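Local coordinates for protein cortical-lytic enzyme (Bacillus cereus, PDB 4S3J) that acts as an N-acetylglucosaminidase that very probably degrades partially cleaved spore-cortex peptidoglycan during germination, recognising its muramic acid delta-lactam residues, at residues N53-I66 against L83-V97. Sequence-based numbering, arbitrary orientation.
Sequences NNYYVQPGDSLYRI and LSLKSILHVGQQLYV. With EDO (1,2-ethanediol), chain D.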
# COMPACT_ATOMS: atom_id res chain seq x y z
N ASN A 53 -2.24 21.65 -17.06
CA ASN A 53 -1.65 21.24 -18.33
C ASN A 53 -0.21 21.70 -18.52
O ASN A 53 0.23 21.94 -19.65
CB ASN A 53 -2.50 21.77 -19.48
CG ASN A 53 -3.95 21.38 -19.34
OD1 ASN A 53 -4.81 22.23 -19.10
ND2 ASN A 53 -4.23 20.09 -19.47
N ASN A 54 0.48 21.85 -17.41
CA ASN A 54 1.83 22.40 -17.35
C ASN A 54 2.72 21.57 -16.42
O ASN A 54 2.36 21.33 -15.27
CB ASN A 54 1.75 23.82 -16.87
CG ASN A 54 3.00 24.60 -17.16
OD1 ASN A 54 3.43 24.73 -18.31
ND2 ASN A 54 3.59 25.16 -16.12
N TYR A 55 3.89 21.18 -16.90
CA TYR A 55 4.75 20.28 -16.15
C TYR A 55 6.21 20.65 -16.28
O TYR A 55 6.67 20.93 -17.39
CB TYR A 55 4.51 18.84 -16.62
CG TYR A 55 5.32 17.82 -15.87
CD1 TYR A 55 4.89 17.34 -14.63
CD2 TYR A 55 6.50 17.30 -16.40
CE1 TYR A 55 5.61 16.42 -13.95
CE2 TYR A 55 7.23 16.37 -15.71
CZ TYR A 55 6.77 15.92 -14.48
OH TYR A 55 7.47 14.98 -13.75
N TYR A 56 6.94 20.63 -15.16
CA TYR A 56 8.38 20.89 -15.19
C TYR A 56 9.13 19.60 -14.89
O TYR A 56 8.95 18.96 -13.86
CB TYR A 56 8.74 22.01 -14.20
CG TYR A 56 8.07 23.30 -14.60
CD1 TYR A 56 8.58 24.09 -15.61
CD2 TYR A 56 6.89 23.70 -13.99
CE1 TYR A 56 7.94 25.25 -16.00
CE2 TYR A 56 6.25 24.86 -14.37
CZ TYR A 56 6.78 25.62 -15.39
OH TYR A 56 6.15 26.78 -15.77
N VAL A 57 9.98 19.24 -15.84
CA VAL A 57 10.66 17.95 -15.83
C VAL A 57 11.51 17.74 -14.57
O VAL A 57 12.22 18.65 -14.09
CB VAL A 57 11.53 17.80 -17.12
CG1 VAL A 57 12.49 16.63 -17.02
CG2 VAL A 57 10.63 17.66 -18.36
N GLN A 58 11.39 16.55 -14.01
CA GLN A 58 12.10 16.16 -12.79
C GLN A 58 13.25 15.19 -13.09
O GLN A 58 13.25 14.54 -14.13
CB GLN A 58 11.12 15.51 -11.82
CG GLN A 58 10.01 16.43 -11.37
CD GLN A 58 10.54 17.63 -10.65
OE1 GLN A 58 11.21 17.50 -9.61
NE2 GLN A 58 10.30 18.83 -11.21
N PRO A 59 14.18 15.05 -12.15
CA PRO A 59 15.27 14.08 -12.36
C PRO A 59 14.78 12.67 -12.66
O PRO A 59 13.90 12.13 -11.97
CB PRO A 59 16.04 14.12 -11.03
CG PRO A 59 15.71 15.47 -10.44
CD PRO A 59 14.34 15.83 -10.91
N GLY A 60 15.34 12.08 -13.71
CA GLY A 60 15.00 10.73 -14.14
C GLY A 60 13.75 10.60 -15.01
O GLY A 60 13.44 9.51 -15.50
N ASP A 61 13.05 11.70 -15.25
CA ASP A 61 11.84 11.65 -16.07
C ASP A 61 12.15 11.21 -17.51
O ASP A 61 13.22 11.47 -18.05
CB ASP A 61 11.17 13.02 -16.15
CG ASP A 61 10.10 13.23 -15.09
OD1 ASP A 61 9.58 12.26 -14.50
OD2 ASP A 61 9.78 14.41 -14.85
N SER A 62 11.15 10.59 -18.11
CA SER A 62 11.11 10.30 -19.53
C SER A 62 9.74 10.69 -20.01
O SER A 62 8.81 10.83 -19.21
CB SER A 62 11.37 8.82 -19.79
OG SER A 62 10.34 8.03 -19.20
N LEU A 63 9.58 10.87 -21.32
CA LEU A 63 8.25 11.16 -21.84
C LEU A 63 7.33 9.99 -21.57
O LEU A 63 6.17 10.18 -21.25
CB LEU A 63 8.31 11.47 -23.34
CG LEU A 63 8.89 12.83 -23.75
CD1 LEU A 63 8.88 12.94 -25.27
CD2 LEU A 63 8.12 14.00 -23.12
N TYR A 64 7.85 8.78 -21.66
CA TYR A 64 7.06 7.61 -21.34
C TYR A 64 6.51 7.68 -19.90
O TYR A 64 5.31 7.48 -19.67
CB TYR A 64 7.88 6.33 -21.53
CG TYR A 64 7.12 5.11 -21.11
CD1 TYR A 64 6.16 4.55 -21.94
CD2 TYR A 64 7.34 4.53 -19.87
CE1 TYR A 64 5.45 3.43 -21.54
CE2 TYR A 64 6.64 3.42 -19.47
CZ TYR A 64 5.70 2.88 -20.31
OH TYR A 64 5.00 1.77 -19.88
N ARG A 65 7.37 7.98 -18.93
CA ARG A 65 6.92 8.05 -17.53
C ARG A 65 5.86 9.13 -17.34
O ARG A 65 4.85 8.93 -16.68
CB ARG A 65 8.09 8.32 -16.57
CG ARG A 65 7.64 8.43 -15.11
CD ARG A 65 8.79 8.81 -14.17
NE ARG A 65 8.33 9.05 -12.80
CZ ARG A 65 8.19 8.09 -11.88
NH1 ARG A 65 8.45 6.83 -12.20
NH2 ARG A 65 7.77 8.39 -10.64
N ILE A 66 6.11 10.31 -17.91
CA ILE A 66 5.18 11.41 -17.73
C ILE A 66 3.81 11.08 -18.34
O ILE A 66 2.77 11.44 -17.78
CB ILE A 66 5.78 12.70 -18.34
CG1 ILE A 66 7.07 13.07 -17.60
CG2 ILE A 66 4.76 13.85 -18.32
CD1 ILE A 66 7.96 14.04 -18.38
N LEU A 83 8.22 17.00 -29.78
CA LEU A 83 9.34 16.18 -29.32
C LEU A 83 9.25 14.78 -29.91
O LEU A 83 8.17 14.34 -30.29
CB LEU A 83 9.37 16.09 -27.79
CG LEU A 83 9.51 17.39 -27.01
CD1 LEU A 83 9.37 17.13 -25.50
CD2 LEU A 83 10.85 18.05 -27.31
N SER A 84 10.38 14.07 -29.95
CA SER A 84 10.40 12.67 -30.34
C SER A 84 10.06 11.80 -29.13
O SER A 84 10.28 12.22 -27.99
CB SER A 84 11.76 12.28 -30.92
OG SER A 84 12.71 12.09 -29.89
N LEU A 85 9.56 10.59 -29.39
CA LEU A 85 9.10 9.70 -28.33
C LEU A 85 10.16 9.35 -27.27
O LEU A 85 9.81 9.09 -26.11
CB LEU A 85 8.55 8.40 -28.94
CG LEU A 85 7.33 8.56 -29.87
CD1 LEU A 85 6.95 7.24 -30.54
CD2 LEU A 85 6.14 9.13 -29.12
N LYS A 86 11.43 9.35 -27.65
CA LYS A 86 12.54 9.08 -26.74
C LYS A 86 13.42 10.31 -26.51
O LYS A 86 14.59 10.19 -26.12
CB LYS A 86 13.41 7.91 -27.23
CG LYS A 86 12.79 6.53 -27.11
CD LYS A 86 13.90 5.50 -26.81
CE LYS A 86 13.36 4.14 -26.41
NZ LYS A 86 14.48 3.17 -26.14
N SER A 87 12.86 11.49 -26.76
CA SER A 87 13.61 12.75 -26.69
C SER A 87 14.30 12.95 -25.35
O SER A 87 13.73 12.63 -24.30
CB SER A 87 12.66 13.92 -26.95
OG SER A 87 13.36 15.14 -26.93
N ILE A 88 15.53 13.47 -25.39
CA ILE A 88 16.30 13.72 -24.17
C ILE A 88 15.78 14.94 -23.43
O ILE A 88 15.84 16.06 -23.94
CB ILE A 88 17.80 13.98 -24.48
CG1 ILE A 88 18.44 12.80 -25.21
CG2 ILE A 88 18.57 14.36 -23.21
CD1 ILE A 88 19.74 13.19 -25.90
N LEU A 89 15.31 14.71 -22.20
CA LEU A 89 14.80 15.79 -21.37
C LEU A 89 15.87 16.34 -20.42
O LEU A 89 16.87 15.68 -20.15
CB LEU A 89 13.58 15.29 -20.58
CG LEU A 89 12.48 14.61 -21.40
CD1 LEU A 89 11.37 14.17 -20.49
CD2 LEU A 89 11.94 15.53 -22.48
N HIS A 90 15.65 17.55 -19.92
CA HIS A 90 16.52 18.11 -18.88
C HIS A 90 15.66 18.66 -17.75
O HIS A 90 14.52 19.08 -17.96
CB HIS A 90 17.44 19.19 -19.45
CG HIS A 90 16.72 20.38 -20.00
ND1 HIS A 90 16.36 20.49 -21.33
CD2 HIS A 90 16.31 21.52 -19.41
CE1 HIS A 90 15.74 21.63 -21.52
NE2 HIS A 90 15.69 22.29 -20.38
N VAL A 91 16.21 18.64 -16.55
CA VAL A 91 15.47 19.08 -15.36
C VAL A 91 15.08 20.55 -15.51
O VAL A 91 15.90 21.39 -15.87
CB VAL A 91 16.29 18.88 -14.07
CG1 VAL A 91 15.59 19.50 -12.86
CG2 VAL A 91 16.50 17.40 -13.84
N GLY A 92 13.80 20.83 -15.26
CA GLY A 92 13.26 22.18 -15.38
C GLY A 92 12.61 22.46 -16.71
O GLY A 92 11.91 23.46 -16.86
N GLN A 93 12.83 21.59 -17.68
CA GLN A 93 12.20 21.72 -19.00
C GLN A 93 10.68 21.79 -18.85
O GLN A 93 10.09 20.96 -18.15
CB GLN A 93 12.59 20.54 -19.89
CG GLN A 93 12.09 20.61 -21.31
CD GLN A 93 12.59 19.46 -22.15
OE1 GLN A 93 13.50 18.73 -21.76
NE2 GLN A 93 11.99 19.28 -23.32
N GLN A 94 10.06 22.75 -19.51
CA GLN A 94 8.62 22.92 -19.44
C GLN A 94 7.91 22.13 -20.53
O GLN A 94 8.24 22.28 -21.71
CB GLN A 94 8.27 24.40 -19.56
CG GLN A 94 6.78 24.69 -19.61
CD GLN A 94 6.48 26.15 -19.83
OE1 GLN A 94 7.27 26.88 -20.43
NE2 GLN A 94 5.28 26.57 -19.42
N LEU A 95 6.88 21.37 -20.14
CA LEU A 95 6.05 20.63 -21.10
C LEU A 95 4.57 20.98 -20.96
O LEU A 95 4.06 21.24 -19.86
CB LEU A 95 6.21 19.12 -20.89
CG LEU A 95 7.61 18.56 -21.04
CD1 LEU A 95 7.60 17.07 -20.65
CD2 LEU A 95 8.15 18.73 -22.44
N TYR A 96 3.87 20.92 -22.09
CA TYR A 96 2.42 21.02 -22.10
C TYR A 96 1.88 19.58 -21.98
O TYR A 96 2.30 18.69 -22.73
CB TYR A 96 1.89 21.69 -23.37
CG TYR A 96 0.38 21.79 -23.37
CD1 TYR A 96 -0.40 20.77 -23.85
CD2 TYR A 96 -0.26 22.90 -22.83
CE1 TYR A 96 -1.78 20.84 -23.81
CE2 TYR A 96 -1.64 22.98 -22.78
CZ TYR A 96 -2.39 21.93 -23.27
OH TYR A 96 -3.78 21.96 -23.24
N VAL A 97 0.96 19.36 -21.04
CA VAL A 97 0.41 18.03 -20.78
C VAL A 97 -1.11 18.04 -21.02
O VAL A 97 -1.85 18.69 -20.27
CB VAL A 97 0.70 17.55 -19.34
CG1 VAL A 97 0.19 16.12 -19.12
CG2 VAL A 97 2.18 17.58 -19.06
C1 EDO D . 0.15 18.10 -15.95
O1 EDO D . -1.24 18.18 -16.24
C2 EDO D . 0.36 18.74 -14.60
O2 EDO D . -0.23 20.05 -14.68
O HOH W 1 11.89 10.60 -23.04
O HOH W 2 10.27 8.19 -23.40
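L95 and V57 meet at the core of the second LysM domain, a βααβ fold whose two short antiparallel strands, 54-56 and 94-96, lie against its helices. Y55 and L95 form the hydrogen-bonded pair, L95 N giving a nearly straight bond to Y55 O at 2.8 Å. On the face carrying these two residues the packing is tight and apolar. L95 CD1 touches V57 CG2 and I66 CD1, both at 3.8 Å, and I66 CD1 also meets L89 CD1 tip to tip. Branched L63 suits this place because its methyls serve two directions: CD2 packs against L95 CD1, while CD1 reaches S84 O and L83 CB. Beyond the strands, V57 N and O bond to Q93 O and G92 N, tying the type II 90-93 turn to the sheet; at G92's positive phi a CB would jam against the preceding carbonyl O.

The N54, Y56 and Q94 face is more open and polar. Q94 stretches alongside the Y56 ring, its CG anti to the backbone N (chi1 176°), and NE2 donates to a lone pair of N54 OD1 at 2.8 Å, the amide planes 82° apart. Toward the 83-89 loop two waters supplement direct contacts, bridging L63 N to S87 O and Y64 N to L85 O. Just before strand 54-56 and after 94-96, N53's short side chain lies beside Y96, and its ND2 donates to V97 O at 2.9 Å, in the carbonyl plane.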